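Local coordinates for protein 23S rRNA (guanine(2535)-N(1))-methyltransferase (Streptomyces viridochromogenes, PDB 1O9G) that specifically methylates guanine-2535 of 23S ribosomal RNA at N1 with S-adenosyl-L-methionine as methyl donor, conferring resistance to the orthosomycin antibiotic avilamycin, at residues V20-A25 with L65-G70; G27-P32 with L173-Y178; R42-L47 with G51-W56. The protein carries 3 engineered substitutions. All blocks are in the same frame, centred on the assembly; numbering follows the deposited sequence.

Interaction 1: residues V20-A25 with L65-G70; sequences VVLHSA and LLTVLG
L22 points its isobutyl group at T67 and V68, joining a non-regular N-terminal segment to helix 64-72. This helix follows the first strand, 53-57, of a sheet with the 3-2-1-4-5-7-6 strand order of the class I, Rossmann-like methyltransferases. Between the two lies the sequence DPCCGSG, consistent with the glycine-rich loop that binds S-adenosyl-L-methionine in this superfamily. The backbones stay apart, with the CA atoms of L22 and T67 separated by 7.9 Å, so side chains alone bridge the gap. L22 and T67 run past one another in opposite directions, whereas L22 and V68 meet at roughly a right angle. The L22 branch thus lies alongside the threonine and ends against the valine. T67 offers its methyl branch: its chi1 of -62° places CG2 anti to the backbone N, and that methyl lies 4.0 Å from CG of L22. The hydroxyl takes a different course: OG1 of T67 is hydrogen-bonded to the carbonyl oxygen of G63, four residues back and just before the helix begins. The polar branch is thus satisfied along its own chain while the methyl packs across the interface. No hydrogen bond links the segments, and all three touching residues are buried. Helix 87-98 borders the same site: N96 touches both L22 and T67 and accepts a hydrogen bond from the backbone N of H23 through OD1. R108 and R112, on helix 102-119, bond to the carbonyl oxygens of V21 and V20, which ties down the backbone just before L22. The packing converges on a single methyl: CD2 of L22 lies 3.8 Å from CG2 of T67 and 3.6 Å from CG2 of V68, the two approaches diverging by about 110°.

Interaction 2: residues G27-P32 with L173-Y178; sequences GYPAFP and LTDLPY
D175 and Y178 face F31 and P29, the loop leading into helix 33-45 lying over the C-terminal end of strand 171-175. In 173-178, L173 is backbone-bonded to W56, and T174 to A211 and T213, while T174 OG1 bonds to D57. D175 makes the first side-chain contact. Its CG stands anti to the backbone N (chi1 -171°), which carries the carboxylate out to the rim of the F31 ring. There OD2 of D175 sits at the ring edge, near its plane, 3.8 Å from CD1 of F31, while CG of D175 is 4.0 Å from CE1 of F31. The ring and carboxylate planes are 71° apart, so the aspartate meets the polarised C-H edge with its own plane turned steeply rather than stacking. After L176 and P177, Y178 turns back to the loop, its phenol sliding past P29 in the opposite direction. CG of P29 packs on CZ of Y178 at 4.0 Å and touches OH of Y178 at 3.7 Å, with no hydrogen bond. R181 adds a cation-pi contact to this tyrosine, and W184 an edge-to-face one. The sequence DLPY resembles the (D/N)PP(Y/F) motif of class I N-methyltransferases, which suggests a place near the active site. The backbone bonds of L173 and T174 set strand 171-175 between strands 53-57 and 209-214, with F31 packed against T213, L65 of helix 64-72, and A36 and I39 of helix 33-45.

Interaction 3: residues R42-L47 with G51-W56; sequences RALARL and GPVTLW
L44 and V53 mark the closest backbone approach, their CA atoms 8.4 Å apart where helix 33-45 and strand 53-57 are joined by a short connection. Two backbone bonds from residue i to i-3 shape the first segment: R46 N to A43 O at 3.0 Å and L47 N to L44 O at 3.2 Å. This turn brings L47 round to the same target as L44, and no hydrogen bond crosses between the segments. One methyl of V53 receives both leucines. With chi1 at 157°, CG2 of V53 lies anti to the carbonyl carbon and faces the helix, 3.6 Å from CD2 of L44 and 3.6 Å from CD1 of L47. The two leucine methyls, L44 CD2 and L47 CD1, are themselves 3.9 Å apart, so the three form a nearly equilateral triangle. Each leucine meets the valine at a slant. Salt bridges from R42 and R46 to E228 anchor the first segment on strand 228-232. Strand 53-57 lies mid-sheet, V53 pairing with S76 and R78 beside strand 77-84 and T54 with D170 and V171, while A43 and L47 also pack on V171 of strand 171-175.

Interaction 1 is fully buried, whereas interactions 2 and 3 are partly exposed. Interactions 1 and 3 are purely aliphatic; interaction 2 brings a carboxylate and a phenol into play at the C-terminal end of strand 171-175, where methyltransferases of this fold place their active sites. Helix 64-72 is the hub: L65 packs on both F31 and L173 of interaction 2, and L66 and L69 reach L55 of interaction 3. Interactions 2 and 3 share the sheet directly, a probable hydrogen bond of 3.1 Å running between L173 N and W56 O. Interactions 1 and 3 lie on opposite sides of the chain centre, about 20 Å apart between their centres.

Interaction 1: residues V20-A25 with L65-G70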
loop_
_atom_site.group_PDB
_atom_site.type_symbol
_atom_site.label_atom_id
_atom_site.label_comp_id
_atom_site.label_asym_id
_atom_site.label_seq_id
_atom_site.Cartn_x
_atom_site.Cartn_y
_atom_site.Cartn_z
ATOM N N VAL A 20 8.715 4.094 -14.050
ATOM C CA VAL A 20 8.624 5.348 -14.785
ATOM C C VAL A 20 9.011 6.456 -13.812
ATOM O O VAL A 20 10.149 6.920 -13.828
ATOM C CB VAL A 20 7.213 5.532 -15.417
ATOM C CG1 VAL A 20 7.060 6.902 -16.112
ATOM C CG2 VAL A 20 6.932 4.395 -16.366
ATOM N N VAL A 21 8.124 6.805 -12.882
ATOM C CA VAL A 21 8.451 7.726 -11.797
ATOM C C VAL A 21 8.733 6.917 -10.506
ATOM O O VAL A 21 9.806 7.013 -9.877
ATOM C CB VAL A 21 7.344 8.764 -11.574
ATOM C CG1 VAL A 21 7.740 9.773 -10.448
ATOM C CG2 VAL A 21 7.034 9.495 -12.898
ATOM N N LEU A 22 7.741 6.140 -10.105
ATOM C CA LEU A 22 7.873 5.210 -9.000
ATOM C C LEU A 22 8.914 4.160 -9.333
ATOM O O LEU A 22 9.156 3.822 -10.499
ATOM C CB LEU A 22 6.514 4.618 -8.624
ATOM C CG LEU A 22 5.603 5.548 -7.834
ATOM C CD1 LEU A 22 5.186 6.819 -8.555
ATOM C CD2 LEU A 22 4.328 4.821 -7.314
ATOM N N HIS A 23 9.530 3.652 -8.286
ATOM C CA HIS A 23 10.730 2.834 -8.385
ATOM C C HIS A 23 10.420 1.357 -8.367
ATOM O O HIS A 23 9.607 0.904 -7.557
ATOM C CB HIS A 23 11.662 3.156 -7.231
ATOM C CG HIS A 23 12.217 4.536 -7.297
ATOM N ND1 HIS A 23 11.735 5.591 -6.557
ATOM C CD2 HIS A 23 13.213 5.036 -8.056
ATOM C CE1 HIS A 23 12.440 6.676 -6.840
ATOM N NE2 HIS A 23 13.344 6.362 -7.734
ATOM N N SER A 24 11.080 0.649 -9.301
ATOM C CA SER A 24 10.983 -0.802 -9.471
ATOM C C SER A 24 12.149 -1.501 -8.783
ATOM O O SER A 24 13.202 -0.916 -8.578
ATOM C CB SER A 24 10.960 -1.164 -10.977
ATOM O OG SER A 24 12.083 -0.631 -11.655
ATOM N N ALA A 25 11.958 -2.774 -8.495
ATOM C CA ALA A 25 12.962 -3.631 -7.910
ATOM C C ALA A 25 12.885 -5.017 -8.551
ATOM O O ALA A 25 11.811 -5.487 -8.855
ATOM C CB ALA A 25 12.685 -3.752 -6.435
ATOM N N LEU A 65 3.195 -0.017 -3.656
ATOM C CA LEU A 65 1.770 -0.049 -3.416
ATOM C C LEU A 65 1.297 1.154 -2.593
ATOM O O LEU A 65 0.344 1.848 -2.952
ATOM C CB LEU A 65 1.340 -1.375 -2.789
ATOM C CG LEU A 65 -0.115 -1.543 -2.377
ATOM C CD1 LEU A 65 -1.093 -1.246 -3.526
ATOM C CD2 LEU A 65 -0.324 -2.964 -1.837
ATOM N N LEU A 66 1.954 1.402 -1.486
ATOM C CA LEU A 66 1.572 2.491 -0.615
ATOM C C LEU A 66 1.746 3.823 -1.303
ATOM O O LEU A 66 0.936 4.708 -1.115
ATOM C CB LEU A 66 2.368 2.426 0.700
ATOM C CG LEU A 66 1.986 3.463 1.756
ATOM C CD1 LEU A 66 0.560 3.258 2.230
ATOM C CD2 LEU A 66 2.926 3.382 2.901
ATOM N N THR A 67 2.770 3.941 -2.127
ATOM C CA THR A 67 3.045 5.205 -2.791
ATOM C C THR A 67 2.010 5.476 -3.888
ATOM O O THR A 67 1.531 6.619 -4.033
ATOM C CB THR A 67 4.464 5.227 -3.358
ATOM O OG1 THR A 67 5.415 5.086 -2.277
ATOM C CG2 THR A 67 4.772 6.550 -4.003
ATOM N N VAL A 68 1.619 4.445 -4.644
ATOM C CA VAL A 68 0.513 4.534 -5.618
ATOM C C VAL A 68 -0.727 5.068 -4.906
ATOM O O VAL A 68 -1.358 6.002 -5.380
ATOM C CB VAL A 68 0.196 3.180 -6.293
ATOM C CG1 VAL A 68 -1.186 3.149 -6.932
ATOM C CG2 VAL A 68 1.267 2.873 -7.278
ATOM N N LEU A 69 -1.067 4.480 -3.762
ATOM C CA LEU A 69 -2.256 4.902 -3.062
ATOM C C LEU A 69 -2.138 6.304 -2.523
ATOM O O LEU A 69 -3.075 7.097 -2.588
ATOM C CB LEU A 69 -2.608 3.937 -1.975
ATOM C CG LEU A 69 -3.026 2.561 -2.493
ATOM C CD1 LEU A 69 -3.127 1.608 -1.299
ATOM C CD2 LEU A 69 -4.359 2.639 -3.258
ATOM N N GLY A 70 -0.963 6.632 -1.993
ATOM C CA GLY A 70 -0.692 7.944 -1.452
ATOM C C GLY A 70 -0.887 9.060 -2.473
ATOM O O GLY A 70 -1.490 10.086 -2.170
#

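Interaction 2: residues G27-P32 with L173-Y178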
loop_
_atom_site.group_PDB
_atom_site.type_symbol
_atom_site.label_atom_id
_atom_site.label_comp_id
_atom_site.label_asym_id
_atom_site.label_seq_id
_atom_site.Cartn_x
_atom_site.Cartn_y
_atom_site.Cartn_z
ATOM N N GLY A 27 13.474 -7.857 -7.006
ATOM C CA GLY A 27 13.024 -8.793 -5.993
ATOM C C GLY A 27 11.633 -8.591 -5.435
ATOM O O GLY A 27 11.188 -9.382 -4.596
ATOM N N TYR A 28 10.962 -7.545 -5.892
ATOM C CA TYR A 28 9.652 -7.176 -5.385
ATOM C C TYR A 28 8.723 -6.895 -6.515
ATOM O O TYR A 28 9.088 -6.268 -7.501
ATOM C CB TYR A 28 9.729 -5.947 -4.492
ATOM C CG TYR A 28 10.384 -6.273 -3.224
ATOM C CD1 TYR A 28 9.668 -6.826 -2.178
ATOM C CD2 TYR A 28 11.768 -6.154 -3.093
ATOM C CE1 TYR A 28 10.296 -7.186 -1.021
ATOM C CE2 TYR A 28 12.403 -6.508 -1.946
ATOM C CZ TYR A 28 11.674 -7.035 -0.909
ATOM O OH TYR A 28 12.323 -7.387 0.246
ATOM N N PRO A 29 7.491 -7.324 -6.373
ATOM C CA PRO A 29 6.525 -7.114 -7.431
ATOM C C PRO A 29 5.963 -5.699 -7.382
ATOM O O PRO A 29 5.967 -5.037 -6.360
ATOM C CB PRO A 29 5.437 -8.106 -7.078
ATOM C CG PRO A 29 5.453 -8.131 -5.587
ATOM C CD PRO A 29 6.891 -7.995 -5.202
ATOM N N ALA A 30 5.501 -5.264 -8.523
ATOM C CA ALA A 30 4.645 -4.110 -8.577
ATOM C C ALA A 30 3.295 -4.668 -8.098
ATOM O O ALA A 30 3.179 -5.839 -7.700
ATOM C CB ALA A 30 4.615 -3.581 -9.991
ATOM N N PHE A 31 2.301 -3.834 -8.096
ATOM C CA PHE A 31 0.930 -4.232 -7.859
ATOM C C PHE A 31 0.085 -3.495 -8.906
ATOM O O PHE A 31 0.351 -2.341 -9.180
ATOM C CB PHE A 31 0.508 -3.812 -6.452
ATOM C CG PHE A 31 -0.732 -4.487 -5.985
ATOM C CD1 PHE A 31 -0.678 -5.712 -5.358
ATOM C CD2 PHE A 31 -1.968 -3.894 -6.199
ATOM C CE1 PHE A 31 -1.838 -6.370 -4.984
ATOM C CE2 PHE A 31 -3.133 -4.534 -5.784
ATOM C CZ PHE A 31 -3.067 -5.742 -5.165
ATOM N N PRO A 32 -0.947 -4.110 -9.486
ATOM C CA PRO A 32 -1.760 -3.388 -10.478
ATOM C C PRO A 32 -2.477 -2.187 -9.874
ATOM O O PRO A 32 -3.152 -2.344 -8.868
ATOM C CB PRO A 32 -2.782 -4.424 -10.955
ATOM C CG PRO A 32 -2.355 -5.687 -10.422
ATOM C CD PRO A 32 -1.408 -5.492 -9.295
ATOM N N LEU A 173 -3.609 -1.815 4.516
ATOM C CA LEU A 173 -3.729 -2.442 3.198
ATOM C C LEU A 173 -2.348 -2.960 2.858
ATOM O O LEU A 173 -1.394 -2.204 2.810
ATOM C CB LEU A 173 -4.272 -1.464 2.161
ATOM C CG LEU A 173 -4.734 -2.013 0.814
ATOM C CD1 LEU A 173 -5.674 -1.016 0.129
ATOM C CD2 LEU A 173 -3.591 -2.344 -0.110
ATOM N N THR A 174 -2.244 -4.272 2.664
ATOM C CA THR A 174 -0.971 -4.873 2.374
ATOM C C THR A 174 -1.087 -6.100 1.474
ATOM O O THR A 174 -2.055 -6.824 1.510
ATOM C CB THR A 174 -0.247 -5.175 3.695
ATOM O OG1 THR A 174 1.134 -5.420 3.443
ATOM C CG2 THR A 174 -0.834 -6.404 4.386
ATOM N N ASP A 175 -0.060 -6.277 0.661
ATOM C CA ASP A 175 0.139 -7.430 -0.179
ATOM C C ASP A 175 1.055 -8.350 0.601
ATOM O O ASP A 175 2.159 -7.958 1.005
ATOM C CB ASP A 175 0.788 -6.979 -1.499
ATOM C CG ASP A 175 0.862 -8.060 -2.542
ATOM O OD1 ASP A 175 0.101 -9.048 -2.485
ATOM O OD2 ASP A 175 1.701 -7.999 -3.467
ATOM N N LEU A 176 0.616 -9.571 0.840
ATOM C CA LEU A 176 1.330 -10.435 1.777
ATOM C C LEU A 176 2.713 -10.766 1.227
ATOM O O LEU A 176 2.876 -10.950 0.019
ATOM C CB LEU A 176 0.513 -11.684 2.108
ATOM C CG LEU A 176 -0.781 -11.438 2.896
ATOM C CD1 LEU A 176 -1.574 -12.700 3.141
ATOM C CD2 LEU A 176 -0.493 -10.702 4.216
ATOM N N PRO A 177 3.724 -10.763 2.096
ATOM C CA PRO A 177 5.100 -10.980 1.653
ATOM C C PRO A 177 5.305 -12.395 1.188
ATOM O O PRO A 177 4.757 -13.314 1.764
ATOM C CB PRO A 177 5.947 -10.683 2.903
ATOM C CG PRO A 177 5.005 -10.647 4.061
ATOM C CD PRO A 177 3.624 -10.539 3.550
ATOM N N TYR A 178 6.108 -12.566 0.156
ATOM C CA TYR A 178 6.251 -13.881 -0.454
ATOM C C TYR A 178 6.893 -14.914 0.489
ATOM O O TYR A 178 6.654 -16.101 0.343
ATOM C CB TYR A 178 6.999 -13.777 -1.798
ATOM C CG TYR A 178 6.176 -13.159 -2.940
ATOM C CD1 TYR A 178 5.138 -12.254 -2.694
ATOM C CD2 TYR A 178 6.446 -13.482 -4.268
ATOM C CE1 TYR A 178 4.399 -11.697 -3.736
ATOM C CE2 TYR A 178 5.711 -12.928 -5.319
ATOM C CZ TYR A 178 4.687 -12.036 -5.043
ATOM O OH TYR A 178 3.951 -11.481 -6.067
#

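Interaction 3: residues R42-L47 with G51-W56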
loop_
_atom_site.group_PDB
_atom_site.type_symbol
_atom_site.label_atom_id
_atom_site.label_comp_id
_atom_site.label_asym_id
_atom_site.label_seq_id
_atom_site.Cartn_x
_atom_site.Cartn_y
_atom_site.Cartn_z
ATOM N N ARG A 42 -12.932 0.049 -1.595
ATOM C CA ARG A 42 -13.781 -0.871 -0.858
ATOM C C ARG A 42 -13.569 -0.731 0.655
ATOM O O ARG A 42 -14.516 -0.814 1.435
ATOM C CB ARG A 42 -13.562 -2.338 -1.280
ATOM C CG ARG A 42 -14.163 -2.652 -2.646
ATOM C CD ARG A 42 -13.847 -4.046 -3.133
ATOM N NE ARG A 42 -14.415 -4.350 -4.448
ATOM C CZ ARG A 42 -15.088 -5.448 -4.750
ATOM N NH1 ARG A 42 -15.372 -6.363 -3.838
ATOM N NH2 ARG A 42 -15.490 -5.628 -5.993
ATOM N N ALA A 43 -12.332 -0.555 1.073
ATOM C CA ALA A 43 -12.055 -0.367 2.478
ATOM C C ALA A 43 -12.666 0.937 2.985
ATOM O O ALA A 43 -13.277 0.984 4.057
ATOM C CB ALA A 43 -10.569 -0.397 2.722
ATOM N N LEU A 44 -12.484 2.023 2.242
ATOM C CA LEU A 44 -13.060 3.305 2.643
ATOM C C LEU A 44 -14.571 3.173 2.803
ATOM O O LEU A 44 -15.146 3.813 3.683
ATOM C CB LEU A 44 -12.778 4.387 1.603
ATOM C CG LEU A 44 -11.348 4.904 1.446
ATOM C CD1 LEU A 44 -11.334 6.005 0.379
ATOM C CD2 LEU A 44 -10.816 5.399 2.751
ATOM N N ALA A 45 -15.227 2.359 1.968
ATOM C CA ALA A 45 -16.677 2.214 2.022
ATOM C C ALA A 45 -17.133 1.512 3.279
ATOM O O ALA A 45 -18.300 1.579 3.628
ATOM C CB ALA A 45 -17.203 1.480 0.801
ATOM N N ARG A 46 -16.224 0.820 3.953
ATOM C CA ARG A 46 -16.539 0.113 5.210
ATOM C C ARG A 46 -16.175 0.886 6.491
ATOM O O ARG A 46 -16.378 0.417 7.610
ATOM C CB ARG A 46 -15.865 -1.258 5.205
ATOM C CG ARG A 46 -16.266 -2.136 4.060
ATOM C CD ARG A 46 -17.293 -3.126 4.456
ATOM N NE ARG A 46 -17.763 -3.979 3.367
ATOM C CZ ARG A 46 -18.907 -4.622 3.398
ATOM N NH1 ARG A 46 -19.693 -4.519 4.460
ATOM N NH2 ARG A 46 -19.282 -5.372 2.368
ATOM N N LEU A 47 -15.648 2.093 6.339
ATOM C CA LEU A 47 -15.392 2.939 7.494
ATOM C C LEU A 47 -16.665 3.646 7.930
ATOM O O LEU A 47 -17.518 3.904 7.097
ATOM C CB LEU A 47 -14.339 3.970 7.165
ATOM C CG LEU A 47 -12.938 3.450 6.903
ATOM C CD1 LEU A 47 -12.079 4.576 6.384
ATOM C CD2 LEU A 47 -12.276 2.882 8.132
ATOM N N GLY A 51 -14.013 11.195 6.908
ATOM C CA GLY A 51 -12.932 12.126 7.232
ATOM C C GLY A 51 -11.574 11.626 6.720
ATOM O O GLY A 51 -11.452 10.480 6.252
ATOM N N PRO A 52 -10.540 12.460 6.820
ATOM C CA PRO A 52 -9.209 12.079 6.321
ATOM C C PRO A 52 -8.724 10.766 6.936
ATOM O O PRO A 52 -8.780 10.630 8.173
ATOM C CB PRO A 52 -8.323 13.245 6.767
ATOM C CG PRO A 52 -9.260 14.385 6.917
ATOM C CD PRO A 52 -10.535 13.794 7.437
ATOM N N VAL A 53 -8.188 9.855 6.111
ATOM C CA VAL A 53 -7.770 8.530 6.564
ATOM C C VAL A 53 -6.255 8.436 6.784
ATOM O O VAL A 53 -5.446 8.969 6.004
ATOM C CB VAL A 53 -8.233 7.479 5.522
ATOM C CG1 VAL A 53 -7.447 6.192 5.522
ATOM C CG2 VAL A 53 -9.757 7.261 5.636
ATOM N N THR A 54 -5.865 7.714 7.836
ATOM C CA THR A 54 -4.511 7.295 8.027
ATOM C C THR A 54 -4.398 5.863 7.529
ATOM O O THR A 54 -5.135 4.975 7.980
ATOM C CB THR A 54 -4.144 7.397 9.495
ATOM O OG1 THR A 54 -4.155 8.791 9.872
ATOM C CG2 THR A 54 -2.756 6.838 9.740
ATOM N N LEU A 55 -3.514 5.653 6.561
ATOM C CA LEU A 55 -3.306 4.358 5.909
ATOM C C LEU A 55 -1.931 3.794 6.258
ATOM O O LEU A 55 -0.933 4.496 6.138
ATOM C CB LEU A 55 -3.403 4.543 4.411
ATOM C CG LEU A 55 -3.030 3.393 3.463
ATOM C CD1 LEU A 55 -3.917 2.249 3.640
ATOM C CD2 LEU A 55 -2.978 3.833 2.012
ATOM N N TRP A 56 -1.905 2.515 6.661
ATOM C CA TRP A 56 -0.689 1.828 7.062
ATOM C C TRP A 56 -0.509 0.581 6.196
ATOM O O TRP A 56 -1.428 -0.230 6.064
ATOM C CB TRP A 56 -0.826 1.418 8.515
ATOM C CG TRP A 56 0.312 0.694 9.177
ATOM C CD1 TRP A 56 1.619 0.628 8.796
ATOM C CD2 TRP A 56 0.218 -0.004 10.426
ATOM N NE1 TRP A 56 2.340 -0.079 9.728
ATOM C CE2 TRP A 56 1.510 -0.492 10.728
ATOM C CE3 TRP A 56 -0.838 -0.321 11.285
ATOM C CZ2 TRP A 56 1.779 -1.239 11.860
ATOM C CZ3 TRP A 56 -0.562 -1.080 12.435
ATOM C CH2 TRP A 56 0.733 -1.520 12.703
#